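Local atomic coordinates of actin-binding protein (Saccharomyces cerevisiae, PDB entry 1HQZ), a protein that binds actin filaments but not monomers and recruits the ARP2/3 complex to filament sides to regulate actin assembly, here seen as its N-terminal cofilin-homology domain. Residues E4-T9 / F103-N108; P28-L33 / E46-S51; I35-K40 / E61-Y66; D54-F59 / I82-C87; Y114-T119 / S136-A141. One frame throughout, in Å; residues are numbered along the deposited sequence.

Contact 1 of 5, residues E4-T9 / F103-N108; sequences EPIDYT and FAAVAN
Both chi angles of Ile6 are anti (chi1 -177°, chi2 -178°), which carries CD1 out to Val106, whereas Tyr8 holds CG between its backbone N and carbonyl carbon (chi1 52°), and its ring comes to lie beside Ala105. In this actin-depolymerising-factor homology fold, the irregular N-terminal arm 4-9 is laid against the long helix 93-110, with Ile6 and Tyr8 aimed at the helix. The Ile6 and Val106 side chains cross at about a right angle, CD1 of Ile6 lying 3.8 Å from CG2 of Val106. Both residues also pack on Tyr66 of strand 65-71, so Tyr66 lies against both the arm and the helix. Ala105 CB sits at the edge of the Tyr8 ring, near its plane and 4.2 Å from Tyr8 CE2, while Val106 CG2 approaches the same ring obliquely. No hydrogen bond joins the two segments directly; polar anchoring comes instead from the preceding turns of the same helix, where Ser98 OG and Asn102 ND2 bond Glu4 N and Glu4 O. In cofilin relatives the N-terminal arm and this long helix contribute to actin binding, and they probably do so here. The Tyr8 hydroxyl is hydrogen-bonded to Asn109 ND2, and on its way there OH passes 4.1 Å from Ala105 CB.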
# COMPACT_ATOMS: atom_id res chain seq x y z
N GLU A 4 -1.64 -3.48 -19.60
CA GLU A 4 -1.19 -4.61 -18.78
C GLU A 4 -1.93 -4.64 -17.44
O GLU A 4 -1.49 -4.03 -16.47
CB GLU A 4 0.32 -4.51 -18.56
CG GLU A 4 1.03 -5.83 -18.34
CD GLU A 4 2.54 -5.69 -18.46
OE1 GLU A 4 3.16 -5.04 -17.59
OE2 GLU A 4 3.11 -6.24 -19.43
N PRO A 5 -3.07 -5.35 -17.38
CA PRO A 5 -3.90 -5.46 -16.17
C PRO A 5 -3.14 -6.08 -15.00
O PRO A 5 -2.27 -6.93 -15.19
CB PRO A 5 -5.06 -6.34 -16.62
CG PRO A 5 -5.14 -6.08 -18.10
CD PRO A 5 -3.69 -6.09 -18.49
N ILE A 6 -3.48 -5.65 -13.79
CA ILE A 6 -2.83 -6.18 -12.60
C ILE A 6 -3.49 -7.47 -12.17
O ILE A 6 -4.69 -7.64 -12.30
CB ILE A 6 -2.90 -5.18 -11.41
CG1 ILE A 6 -2.14 -5.76 -10.22
CG2 ILE A 6 -4.36 -4.93 -11.03
CD1 ILE A 6 -2.18 -4.90 -8.97
N ASP A 7 -2.69 -8.39 -11.64
CA ASP A 7 -3.23 -9.66 -11.18
C ASP A 7 -3.06 -9.78 -9.67
O ASP A 7 -1.96 -10.00 -9.18
CB ASP A 7 -2.54 -10.83 -11.88
CG ASP A 7 -2.80 -12.16 -11.19
OD1 ASP A 7 -3.91 -12.34 -10.63
OD2 ASP A 7 -1.90 -13.02 -11.22
N TYR A 8 -4.17 -9.62 -8.95
CA TYR A 8 -4.15 -9.73 -7.50
C TYR A 8 -5.17 -10.75 -7.00
O TYR A 8 -5.51 -10.77 -5.81
CB TYR A 8 -4.43 -8.36 -6.84
CG TYR A 8 -5.67 -7.65 -7.35
CD1 TYR A 8 -6.93 -8.23 -7.26
CD2 TYR A 8 -5.58 -6.37 -7.89
CE1 TYR A 8 -8.07 -7.56 -7.71
CE2 TYR A 8 -6.71 -5.69 -8.34
CZ TYR A 8 -7.95 -6.29 -8.25
OH TYR A 8 -9.07 -5.60 -8.67
N THR A 9 -5.67 -11.58 -7.91
CA THR A 9 -6.66 -12.59 -7.52
C THR A 9 -6.06 -13.98 -7.39
O THR A 9 -6.56 -14.82 -6.65
CB THR A 9 -7.84 -12.61 -8.53
OG1 THR A 9 -7.33 -12.76 -9.86
CG2 THR A 9 -8.64 -11.33 -8.44
N PHE A 103 -3.75 1.12 -10.07
CA PHE A 103 -3.83 1.67 -8.72
C PHE A 103 -5.31 1.88 -8.43
O PHE A 103 -5.78 1.61 -7.33
CB PHE A 103 -3.05 2.98 -8.63
CG PHE A 103 -2.90 3.51 -7.21
CD1 PHE A 103 -3.07 2.68 -6.11
CD2 PHE A 103 -2.54 4.84 -6.99
CE1 PHE A 103 -2.89 3.16 -4.81
CE2 PHE A 103 -2.35 5.33 -5.68
CZ PHE A 103 -2.53 4.49 -4.60
N ALA A 104 -6.05 2.37 -9.42
CA ALA A 104 -7.48 2.60 -9.26
C ALA A 104 -8.15 1.27 -8.93
O ALA A 104 -8.99 1.20 -8.03
CB ALA A 104 -8.06 3.19 -10.55
N ALA A 105 -7.76 0.21 -9.63
CA ALA A 105 -8.32 -1.12 -9.40
C ALA A 105 -8.05 -1.60 -7.97
O ALA A 105 -8.95 -2.12 -7.30
CB ALA A 105 -7.73 -2.12 -10.40
N VAL A 106 -6.81 -1.43 -7.51
CA VAL A 106 -6.45 -1.83 -6.16
C VAL A 106 -7.24 -1.04 -5.12
O VAL A 106 -7.68 -1.59 -4.11
CB VAL A 106 -4.95 -1.58 -5.89
CG1 VAL A 106 -4.64 -1.82 -4.40
CG2 VAL A 106 -4.11 -2.47 -6.76
N ALA A 107 -7.43 0.24 -5.38
CA ALA A 107 -8.15 1.09 -4.44
C ALA A 107 -9.65 0.79 -4.41
O ALA A 107 -10.27 0.90 -3.36
CB ALA A 107 -7.91 2.56 -4.77
N ASN A 108 -10.21 0.41 -5.56
CA ASN A 108 -11.65 0.13 -5.62
C ASN A 108 -12.03 -1.32 -5.36
O ASN A 108 -13.13 -1.59 -4.87
CB ASN A 108 -12.23 0.53 -6.99
CG ASN A 108 -11.88 1.96 -7.41
OD1 ASN A 108 -11.89 2.89 -6.59
ND2 ASN A 108 -11.60 2.14 -8.70

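Contact 2 of 5, residues P28-L33 / E46-S51; sequences PDTTWL and ESTGSS
Gly49 O accepts two backbone hydrogen bonds, from Thr31 N at 2.9 Å and from Trp32 N at 3.3 Å, the donors arriving from opposite faces of its carbonyl plane. This double grip marks the open end of the antiparallel hairpin 32-37/43-49, in which Trp32 and Gly49 form a hydrogen-bonded pair and Leu33 and Thr48 a non-hydrogen-bonded one. The return bond, Gly49 N to Trp32 O, is weak. Nearer the turn, Glu46 and Ser47 both face Ile34 in a classic beta bulge. Thr31 places OG1 between its own backbone N and carbonyl carbon (chi1 63°), from where the hydroxyl donates to Ser50 O at 2.6 Å, lying well above that carbonyl's plane. One water joins three further groups: it donates to Asp29 O and is hydrogen-bonded to both Thr30 OG1 and Thr48 OG1. Ser51 OG is satisfied beyond the hairpin, capping Asp54 N at the start of helix 52-56. Having no side chain, Gly49 lets the Trp32 indole come up against the Thr48-Gly49 peptide, with Gly49 N 3.3 Å above the centre of the ring; a CB here would run into Trp32 CZ2. Trp32 NE1 then lies 2.8 Å from Ser51 O. By contrast, Ser47 OG is buried with no polar partner in the model, and it meets the indole edge in plane, 3.6 Å from Trp32 CZ3.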
# COMPACT_ATOMS: atom_id res chain seq x y z
N PRO A 28 -1.49 -6.54 16.38
CA PRO A 28 -0.48 -5.48 16.53
C PRO A 28 0.86 -5.74 15.84
O PRO A 28 1.61 -4.79 15.58
CB PRO A 28 -0.36 -5.35 18.05
CG PRO A 28 -0.68 -6.72 18.54
CD PRO A 28 -1.87 -7.09 17.69
N ASP A 29 1.17 -7.00 15.55
CA ASP A 29 2.42 -7.32 14.86
C ASP A 29 2.32 -7.02 13.36
O ASP A 29 3.33 -6.88 12.68
CB ASP A 29 2.79 -8.81 15.01
CG ASP A 29 3.21 -9.17 16.42
OD1 ASP A 29 3.94 -8.38 17.05
OD2 ASP A 29 2.84 -10.26 16.89
N THR A 30 1.10 -6.92 12.86
CA THR A 30 0.91 -6.66 11.44
C THR A 30 -0.02 -5.47 11.21
O THR A 30 -1.24 -5.62 11.25
CB THR A 30 0.33 -7.90 10.72
OG1 THR A 30 1.16 -9.03 11.01
CG2 THR A 30 0.30 -7.69 9.21
N THR A 31 0.57 -4.30 10.97
CA THR A 31 -0.21 -3.08 10.73
C THR A 31 0.02 -2.53 9.33
O THR A 31 -0.56 -1.51 8.96
CB THR A 31 0.15 -1.99 11.74
OG1 THR A 31 1.53 -1.63 11.58
CG2 THR A 31 -0.08 -2.49 13.15
N TRP A 32 0.88 -3.18 8.56
CA TRP A 32 1.12 -2.74 7.20
C TRP A 32 1.49 -3.91 6.31
O TRP A 32 1.92 -4.96 6.79
CB TRP A 32 2.19 -1.64 7.14
CG TRP A 32 3.56 -2.01 7.62
CD1 TRP A 32 4.12 -1.71 8.83
CD2 TRP A 32 4.58 -2.67 6.86
NE1 TRP A 32 5.43 -2.12 8.86
CE2 TRP A 32 5.74 -2.71 7.67
CE3 TRP A 32 4.63 -3.22 5.57
CZ2 TRP A 32 6.94 -3.28 7.23
CZ3 TRP A 32 5.81 -3.78 5.13
CH2 TRP A 32 6.96 -3.80 5.96
N LEU A 33 1.31 -3.71 5.01
CA LEU A 33 1.56 -4.73 4.00
C LEU A 33 1.98 -4.08 2.69
O LEU A 33 1.47 -3.01 2.34
CB LEU A 33 0.28 -5.54 3.74
CG LEU A 33 0.13 -6.23 2.37
CD1 LEU A 33 1.07 -7.44 2.30
CD2 LEU A 33 -1.33 -6.68 2.18
N GLU A 46 4.66 -9.15 -0.20
CA GLU A 46 6.11 -9.19 -0.24
C GLU A 46 6.64 -9.05 1.17
O GLU A 46 7.56 -9.76 1.57
CB GLU A 46 6.67 -8.08 -1.10
CG GLU A 46 8.18 -8.08 -1.11
CD GLU A 46 8.76 -7.21 -2.20
OE1 GLU A 46 9.05 -6.02 -1.94
OE2 GLU A 46 8.91 -7.74 -3.32
N SER A 47 6.04 -8.14 1.92
CA SER A 47 6.46 -7.89 3.29
C SER A 47 5.33 -7.30 4.11
O SER A 47 4.37 -6.73 3.58
CB SER A 47 7.64 -6.93 3.30
OG SER A 47 7.32 -5.77 2.55
N THR A 48 5.45 -7.47 5.42
CA THR A 48 4.49 -6.97 6.38
C THR A 48 5.32 -6.60 7.60
O THR A 48 6.45 -7.07 7.74
CB THR A 48 3.45 -8.06 6.78
OG1 THR A 48 4.12 -9.16 7.40
CG2 THR A 48 2.67 -8.55 5.55
N GLY A 49 4.78 -5.76 8.47
CA GLY A 49 5.51 -5.37 9.66
C GLY A 49 4.59 -4.61 10.59
O GLY A 49 3.42 -4.38 10.26
N SER A 50 5.11 -4.21 11.74
CA SER A 50 4.29 -3.49 12.71
C SER A 50 4.55 -1.99 12.74
O SER A 50 3.66 -1.22 13.09
CB SER A 50 4.49 -4.07 14.10
OG SER A 50 5.86 -4.02 14.45
N SER A 51 5.77 -1.59 12.37
CA SER A 51 6.19 -0.18 12.36
C SER A 51 5.95 0.59 11.04
O SER A 51 6.43 0.19 9.98
CB SER A 51 7.68 -0.10 12.72
OG SER A 51 8.22 1.16 12.37
O HOH W 1 4.20 -8.93 10.29

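Contact 3 of 5, residues I35-K40 / E61-Y66; sequences ISPNAK and ETKVQY
Ile35 and Tyr66 form an antiparallel hydrogen-bonded pair, with Ile35 N donating to Tyr66 O at 2.7 Å and Tyr66 N returning a bond to Ile35 O at 3.1 Å. Strands 32-37 and 65-71 are thereby joined as neighbours in the central mixed sheet of the ADF-homology fold. On the face turned to helix 93-110, the two side chains cross obliquely: Ile35 CG1 rests 3.7 Å from Tyr66 CB, and CD1 comes to the Tyr66 ring at a slant. Ser36 and Gln65 make the polar part of the contact. Ser36 OG stands anti to its backbone N (chi1 -172°), where it accepts a nearly straight bond (166°) from Gln65 NE2 at 2.9 Å, lying in the Gln65 amide plane. The amide is held at its other branch too, since Gln65 OE1 accepts from Asp60 N; NE2 adds a weak bond to Glu46 OE1. These partners fix the rotation of the amide, drawing strand 43-49 and the loop before strand 65-71 into one polar cluster. Beyond the bridge, the Pro37 ring packs against the other backbone, CD lying 3.5 Å from Val64 O, an oxygen hydrogen-bonded to Tyr43 OH. Lys63 runs extended past the serine, its CD 3.3 Å from Ser36 OG.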
# COMPACT_ATOMS: atom_id res chain seq x y z
N ILE A 35 2.42 -5.25 -1.35
CA ILE A 35 2.29 -6.33 -2.32
C ILE A 35 3.11 -5.99 -3.55
O ILE A 35 3.08 -4.86 -4.04
CB ILE A 35 0.81 -6.59 -2.73
CG1 ILE A 35 0.23 -5.35 -3.41
CG2 ILE A 35 -0.00 -7.02 -1.51
CD1 ILE A 35 -1.15 -5.57 -3.97
N SER A 36 3.84 -6.98 -4.05
CA SER A 36 4.71 -6.80 -5.20
C SER A 36 4.51 -7.95 -6.20
O SER A 36 4.07 -9.05 -5.83
CB SER A 36 6.16 -6.75 -4.71
OG SER A 36 7.06 -6.38 -5.74
N PRO A 37 4.85 -7.72 -7.48
CA PRO A 37 4.68 -8.76 -8.50
C PRO A 37 5.81 -9.79 -8.52
O PRO A 37 6.99 -9.43 -8.44
CB PRO A 37 4.62 -7.95 -9.79
CG PRO A 37 5.65 -6.88 -9.51
CD PRO A 37 5.36 -6.47 -8.08
N ASN A 38 5.45 -11.07 -8.60
CA ASN A 38 6.45 -12.14 -8.64
C ASN A 38 7.00 -12.33 -10.05
O ASN A 38 6.68 -11.57 -10.96
CB ASN A 38 5.88 -13.47 -8.12
CG ASN A 38 4.69 -13.97 -8.92
OD1 ASN A 38 4.62 -13.78 -10.14
ND2 ASN A 38 3.75 -14.62 -8.24
N ALA A 39 7.82 -13.36 -10.23
CA ALA A 39 8.41 -13.65 -11.53
C ALA A 39 7.34 -13.78 -12.63
O ALA A 39 7.58 -13.41 -13.78
CB ALA A 39 9.25 -14.92 -11.46
N LYS A 40 6.18 -14.30 -12.26
CA LYS A 40 5.10 -14.48 -13.22
C LYS A 40 4.17 -13.27 -13.31
O LYS A 40 3.06 -13.38 -13.81
CB LYS A 40 4.27 -15.72 -12.86
CG LYS A 40 5.08 -17.00 -12.75
CD LYS A 40 4.18 -18.19 -12.44
CE LYS A 40 4.96 -19.50 -12.45
NZ LYS A 40 4.07 -20.68 -12.25
N GLU A 61 12.59 0.12 -5.50
CA GLU A 61 12.72 1.11 -6.57
C GLU A 61 12.71 0.57 -8.00
O GLU A 61 12.77 1.34 -8.95
CB GLU A 61 14.00 1.93 -6.37
CG GLU A 61 15.27 1.11 -6.36
CD GLU A 61 16.52 1.97 -6.22
OE1 GLU A 61 16.61 2.73 -5.23
OE2 GLU A 61 17.40 1.88 -7.10
N THR A 62 12.62 -0.75 -8.16
CA THR A 62 12.59 -1.32 -9.50
C THR A 62 11.25 -1.97 -9.84
O THR A 62 11.08 -2.55 -10.90
CB THR A 62 13.70 -2.40 -9.70
OG1 THR A 62 13.48 -3.49 -8.80
CG2 THR A 62 15.08 -1.79 -9.44
N LYS A 63 10.29 -1.86 -8.92
CA LYS A 63 8.98 -2.48 -9.14
C LYS A 63 7.82 -1.59 -8.74
O LYS A 63 7.95 -0.75 -7.84
CB LYS A 63 8.86 -3.78 -8.34
CG LYS A 63 9.95 -4.80 -8.58
CD LYS A 63 9.80 -5.95 -7.60
CE LYS A 63 10.98 -6.91 -7.68
NZ LYS A 63 10.80 -8.04 -6.73
N VAL A 64 6.69 -1.79 -9.41
CA VAL A 64 5.47 -1.07 -9.09
C VAL A 64 4.85 -1.89 -7.97
O VAL A 64 4.61 -3.08 -8.13
CB VAL A 64 4.50 -1.05 -10.30
CG1 VAL A 64 3.14 -0.53 -9.86
CG2 VAL A 64 5.06 -0.20 -11.39
N GLN A 65 4.60 -1.26 -6.83
CA GLN A 65 4.02 -1.98 -5.71
C GLN A 65 2.91 -1.20 -5.04
O GLN A 65 2.73 -0.02 -5.28
CB GLN A 65 5.10 -2.28 -4.67
CG GLN A 65 6.34 -2.97 -5.23
CD GLN A 65 7.46 -3.05 -4.21
OE1 GLN A 65 7.87 -2.03 -3.65
NE2 GLN A 65 7.96 -4.25 -3.97
N TYR A 66 2.17 -1.88 -4.18
CA TYR A 66 1.10 -1.22 -3.46
C TYR A 66 1.26 -1.54 -2.00
O TYR A 66 1.56 -2.68 -1.64
CB TYR A 66 -0.26 -1.69 -3.99
CG TYR A 66 -0.38 -1.49 -5.49
CD1 TYR A 66 0.12 -2.44 -6.37
CD2 TYR A 66 -0.89 -0.31 -6.01
CE1 TYR A 66 0.13 -2.21 -7.75
CE2 TYR A 66 -0.89 -0.06 -7.38
CZ TYR A 66 -0.37 -1.02 -8.24
OH TYR A 66 -0.32 -0.76 -9.59

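Contact 4 of 5, residues D54-F59 / I82-C87; sequences DFLQLF and IIIGWC
Phe59 lies over Trp86 in two ways at once. Its CB sits on the indole face in a CH-pi contact, 3.6 Å from the centroid of the five-membered ring and 17° off the ring normal. Its phenyl ring then leans out toward the strand in an offset stack, with centroids 5.0 Å apart and planes at 27°. Chi1 of -70° sets Phe59 CG anti to the carbonyl carbon, and the ring follows the indole back to its stem, where Phe59 CD2 lies 3.6 Å from Trp86 CB. The rotation of the indole is fixed at its polar atom, NE1 donating to the backbone O of Asp60, the residue next to Phe59. Farther along the phenyl, CZ of Phe59 meets CG2 of Ile84 at 3.9 Å, the two side chains crossing obliquely.

These residues belong to the apolar core of the ADF-homology fold, on the sheet face opposite helix 93-110. Here the short helix 52-56 and the turn after it close over strand 80-86, with helix 128-136 and Leu126 alongside. Ile84 points its other branch at helix 52-56: CD1 meets Phe55 CE2 tip to tip at 3.6 Å, approaching the ring obliquely. Leu56 crosses the same isoleucine at about a right angle, its CD2 4.0 Å from Ile84 CD1. The two phenylalanine rings also meet directly, Phe59 CE1 standing 4.0 Å above the plane of Phe55, offset toward the rim.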
# COMPACT_ATOMS: atom_id res chain seq x y z
N ASP A 54 9.07 1.55 9.33
CA ASP A 54 9.68 0.48 8.53
C ASP A 54 8.98 0.38 7.17
O ASP A 54 9.61 0.23 6.12
CB ASP A 54 9.58 -0.87 9.25
CG ASP A 54 10.73 -1.10 10.23
OD1 ASP A 54 11.51 -0.17 10.51
OD2 ASP A 54 10.83 -2.24 10.73
N PHE A 55 7.66 0.48 7.20
CA PHE A 55 6.82 0.43 6.00
C PHE A 55 7.34 1.36 4.91
O PHE A 55 7.59 0.95 3.78
CB PHE A 55 5.39 0.81 6.39
CG PHE A 55 4.43 0.95 5.23
CD1 PHE A 55 4.24 -0.10 4.33
CD2 PHE A 55 3.66 2.10 5.09
CE1 PHE A 55 3.28 -0.00 3.31
CE2 PHE A 55 2.72 2.22 4.08
CZ PHE A 55 2.52 1.16 3.19
N LEU A 56 7.52 2.63 5.27
CA LEU A 56 7.96 3.62 4.30
C LEU A 56 9.32 3.35 3.68
O LEU A 56 9.64 3.87 2.60
CB LEU A 56 7.94 5.00 4.96
CG LEU A 56 6.54 5.37 5.45
CD1 LEU A 56 6.58 6.68 6.23
CD2 LEU A 56 5.60 5.48 4.25
N GLN A 57 10.11 2.51 4.32
CA GLN A 57 11.44 2.16 3.83
C GLN A 57 11.51 0.80 3.15
O GLN A 57 12.59 0.32 2.83
CB GLN A 57 12.42 2.14 4.98
CG GLN A 57 12.56 3.44 5.71
CD GLN A 57 13.62 3.33 6.77
OE1 GLN A 57 13.38 2.79 7.85
NE2 GLN A 57 14.82 3.79 6.45
N LEU A 58 10.37 0.17 2.91
CA LEU A 58 10.42 -1.16 2.34
C LEU A 58 9.97 -1.32 0.91
O LEU A 58 9.73 -2.44 0.47
CB LEU A 58 9.65 -2.14 3.23
CG LEU A 58 10.01 -2.25 4.71
CD1 LEU A 58 10.14 -3.73 5.07
CD2 LEU A 58 11.32 -1.58 5.02
N PHE A 59 9.84 -0.22 0.18
CA PHE A 59 9.42 -0.30 -1.22
C PHE A 59 10.63 -0.51 -2.14
O PHE A 59 11.73 -0.01 -1.87
CB PHE A 59 8.65 0.96 -1.64
CG PHE A 59 7.29 1.07 -1.01
CD1 PHE A 59 7.11 1.76 0.19
CD2 PHE A 59 6.18 0.46 -1.61
CE1 PHE A 59 5.83 1.84 0.80
CE2 PHE A 59 4.91 0.53 -1.02
CZ PHE A 59 4.74 1.24 0.20
N ILE A 82 -4.14 3.97 5.16
CA ILE A 82 -3.52 4.66 4.05
C ILE A 82 -3.07 3.62 3.02
O ILE A 82 -2.64 2.52 3.38
CB ILE A 82 -2.30 5.52 4.50
CG1 ILE A 82 -1.63 6.16 3.28
CG2 ILE A 82 -1.31 4.67 5.29
CD1 ILE A 82 -0.53 7.18 3.61
N ILE A 83 -3.25 3.93 1.74
CA ILE A 83 -2.80 3.02 0.72
C ILE A 83 -1.80 3.81 -0.10
O ILE A 83 -1.97 5.01 -0.32
CB ILE A 83 -3.93 2.51 -0.18
CG1 ILE A 83 -4.63 3.69 -0.86
CG2 ILE A 83 -4.90 1.70 0.64
CD1 ILE A 83 -5.59 3.25 -1.96
N ILE A 84 -0.74 3.13 -0.53
CA ILE A 84 0.29 3.78 -1.31
C ILE A 84 0.51 3.11 -2.65
O ILE A 84 0.71 1.91 -2.73
CB ILE A 84 1.62 3.82 -0.51
CG1 ILE A 84 1.47 4.79 0.66
CG2 ILE A 84 2.78 4.22 -1.42
CD1 ILE A 84 2.64 4.80 1.60
N GLY A 85 0.44 3.92 -3.71
CA GLY A 85 0.68 3.42 -5.05
C GLY A 85 2.12 3.81 -5.36
O GLY A 85 2.42 4.97 -5.62
N TRP A 86 3.00 2.83 -5.31
CA TRP A 86 4.42 3.02 -5.55
C TRP A 86 4.74 2.73 -7.02
O TRP A 86 4.61 1.59 -7.48
CB TRP A 86 5.18 2.10 -4.60
CG TRP A 86 6.65 2.04 -4.79
CD1 TRP A 86 7.34 1.08 -5.47
CD2 TRP A 86 7.62 2.97 -4.30
NE1 TRP A 86 8.68 1.35 -5.42
CE2 TRP A 86 8.89 2.50 -4.71
CE3 TRP A 86 7.55 4.15 -3.54
CZ2 TRP A 86 10.08 3.17 -4.40
CZ3 TRP A 86 8.73 4.81 -3.23
CH2 TRP A 86 9.98 4.32 -3.66
N CYS A 87 5.14 3.77 -7.76
CA CYS A 87 5.45 3.64 -9.18
C CYS A 87 6.79 4.30 -9.48
O CYS A 87 6.82 5.40 -10.03
CB CYS A 87 4.34 4.31 -10.01
SG CYS A 87 4.45 4.10 -11.80

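Contact 5 of 5, residues Y114-T119 / S136-A141; sequences YHVQVT and SNAAGA
His115 and Ala141 bring the two backbones within 4.7 Å, CA to CA, yet no hydrogen bond passes between them. Residues 114-115 lead into strand 116-120, an outermost strand of the ADF-homology sheet that runs parallel to strand 80-86. The partner, 136-141, leaves the end of helix 128-136 at Asn137 and continues as an irregular tail. It crosses beside the start of the strand instead of adding to the sheet.

Ala138 makes the apolar part of the contact. Its CB points to the strand and presses on Val116 CG2 at 3.5 Å, tighter than usual for two carbons, with His115 CB 4.0 Å away. Val116 also packs on Ile135, so this small apolar patch prolongs the covering of the strand by helix 128-136. His115 CG lies anti to the carbonyl carbon (chi1 -63°), and the CD2-NE2 side of the ring faces the tail. Ala139 O lies in the ring plane, 3.5 Å from His115 CD2, whereas Ala141 N comes obliquely to the same carbon at 3.4 Å. Ala141 CB closes on His115 NE2 at 3.8 Å. Turned the other way, His115 ND1 is hydrogen-bonded to Ile81 N, which fixes the ring against the neighbouring strand.

The carboxylate exists because the fragment ends here, and several tail residues also touch crystal neighbours. Tyr114 O and Ala141 O, both acceptors, lie 3.0 Å apart and would probably repel. With no direct hydrogen bond to offset this, the tail end is probably held only lightly, and may lie differently in the full-length protein.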
# COMPACT_ATOMS: atom_id res chain seq x y z
N TYR A 114 -9.87 2.68 2.57
CA TYR A 114 -8.75 3.54 2.91
C TYR A 114 -9.21 4.96 3.19
O TYR A 114 -10.22 5.42 2.65
CB TYR A 114 -7.73 3.56 1.75
CG TYR A 114 -8.31 4.04 0.44
CD1 TYR A 114 -8.36 5.39 0.14
CD2 TYR A 114 -8.87 3.13 -0.46
CE1 TYR A 114 -8.94 5.85 -1.04
CE2 TYR A 114 -9.47 3.57 -1.64
CZ TYR A 114 -9.50 4.93 -1.92
OH TYR A 114 -10.11 5.37 -3.08
N HIS A 115 -8.48 5.66 4.05
CA HIS A 115 -8.83 7.03 4.36
C HIS A 115 -7.96 7.97 3.55
O HIS A 115 -8.40 9.07 3.19
CB HIS A 115 -8.64 7.32 5.85
CG HIS A 115 -9.53 6.51 6.73
ND1 HIS A 115 -9.16 5.27 7.21
CD2 HIS A 115 -10.79 6.72 7.18
CE1 HIS A 115 -10.15 4.76 7.92
NE2 HIS A 115 -11.15 5.62 7.91
N VAL A 116 -6.74 7.53 3.26
CA VAL A 116 -5.79 8.34 2.50
C VAL A 116 -5.15 7.53 1.37
O VAL A 116 -4.77 6.37 1.56
CB VAL A 116 -4.67 8.85 3.42
CG1 VAL A 116 -3.71 9.73 2.63
CG2 VAL A 116 -5.26 9.62 4.58
N GLN A 117 -5.05 8.16 0.20
CA GLN A 117 -4.45 7.53 -0.96
C GLN A 117 -3.31 8.41 -1.47
O GLN A 117 -3.53 9.58 -1.78
CB GLN A 117 -5.47 7.35 -2.09
CG GLN A 117 -4.87 6.71 -3.33
CD GLN A 117 -5.85 6.53 -4.48
OE1 GLN A 117 -5.51 5.93 -5.49
NE2 GLN A 117 -7.06 7.04 -4.33
N VAL A 118 -2.12 7.83 -1.56
CA VAL A 118 -0.94 8.55 -2.02
C VAL A 118 -0.22 7.84 -3.16
O VAL A 118 -0.16 6.62 -3.21
CB VAL A 118 0.08 8.74 -0.85
CG1 VAL A 118 1.38 9.33 -1.39
CG2 VAL A 118 -0.50 9.68 0.20
N THR A 119 0.31 8.63 -4.08
CA THR A 119 1.08 8.11 -5.20
C THR A 119 2.53 8.48 -4.88
O THR A 119 2.83 9.64 -4.54
CB THR A 119 0.65 8.76 -6.54
OG1 THR A 119 -0.65 8.28 -6.91
CG2 THR A 119 1.65 8.40 -7.64
N SER A 136 -4.00 12.45 9.51
CA SER A 136 -4.72 13.19 10.52
C SER A 136 -5.83 14.08 9.93
O SER A 136 -6.89 14.22 10.55
CB SER A 136 -3.75 14.05 11.34
OG SER A 136 -4.45 14.82 12.29
N ASN A 137 -5.60 14.65 8.75
CA ASN A 137 -6.60 15.50 8.09
C ASN A 137 -7.57 14.74 7.17
O ASN A 137 -8.37 15.35 6.45
CB ASN A 137 -5.91 16.59 7.25
CG ASN A 137 -5.18 17.61 8.09
OD1 ASN A 137 -5.65 17.99 9.16
ND2 ASN A 137 -4.02 18.06 7.61
N ALA A 138 -7.51 13.42 7.20
CA ALA A 138 -8.37 12.61 6.34
C ALA A 138 -9.85 12.59 6.73
O ALA A 138 -10.19 12.72 7.90
CB ALA A 138 -7.83 11.18 6.29
N ALA A 139 -10.71 12.41 5.73
CA ALA A 139 -12.15 12.32 5.95
C ALA A 139 -12.49 10.83 6.18
O ALA A 139 -11.60 10.04 6.49
CB ALA A 139 -12.91 12.84 4.73
N GLY A 140 -13.76 10.46 6.03
CA GLY A 140 -14.16 9.08 6.24
C GLY A 140 -13.64 8.07 5.22
O GLY A 140 -13.12 8.45 4.16
N ALA A 141 -13.78 6.79 5.55
CA ALA A 141 -13.33 5.68 4.70
C ALA A 141 -13.95 5.71 3.30
O ALA A 141 -13.19 5.56 2.31
CB ALA A 141 -13.64 4.35 5.37
OXT ALA A 141 -15.19 5.85 3.21

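Contacts 2 to 5 each include a strand of one mixed sheet, and contact 1 lies over one of its faces. Contacts 2 and 3 share strand 32-37, their centres about 17 Å apart, and their segments alternate along the chain. Contact 3 hands the sheet on to contact 4 through the probable bond between Gln65 O and Trp86 N (2.9 Å), and contact 4 reaches contact 5 through Gly85 N and Val118 O (2.8 Å). Contact 1 covers the face opposite contact 4: Phe103 packs on Gly85, and Ile6 CD1 lies 3.7 Å from Tyr66 CE1. By analogy with cofilin, contact 1 joins two elements, the N-terminal arm and the long helix, that probably take part in actin binding.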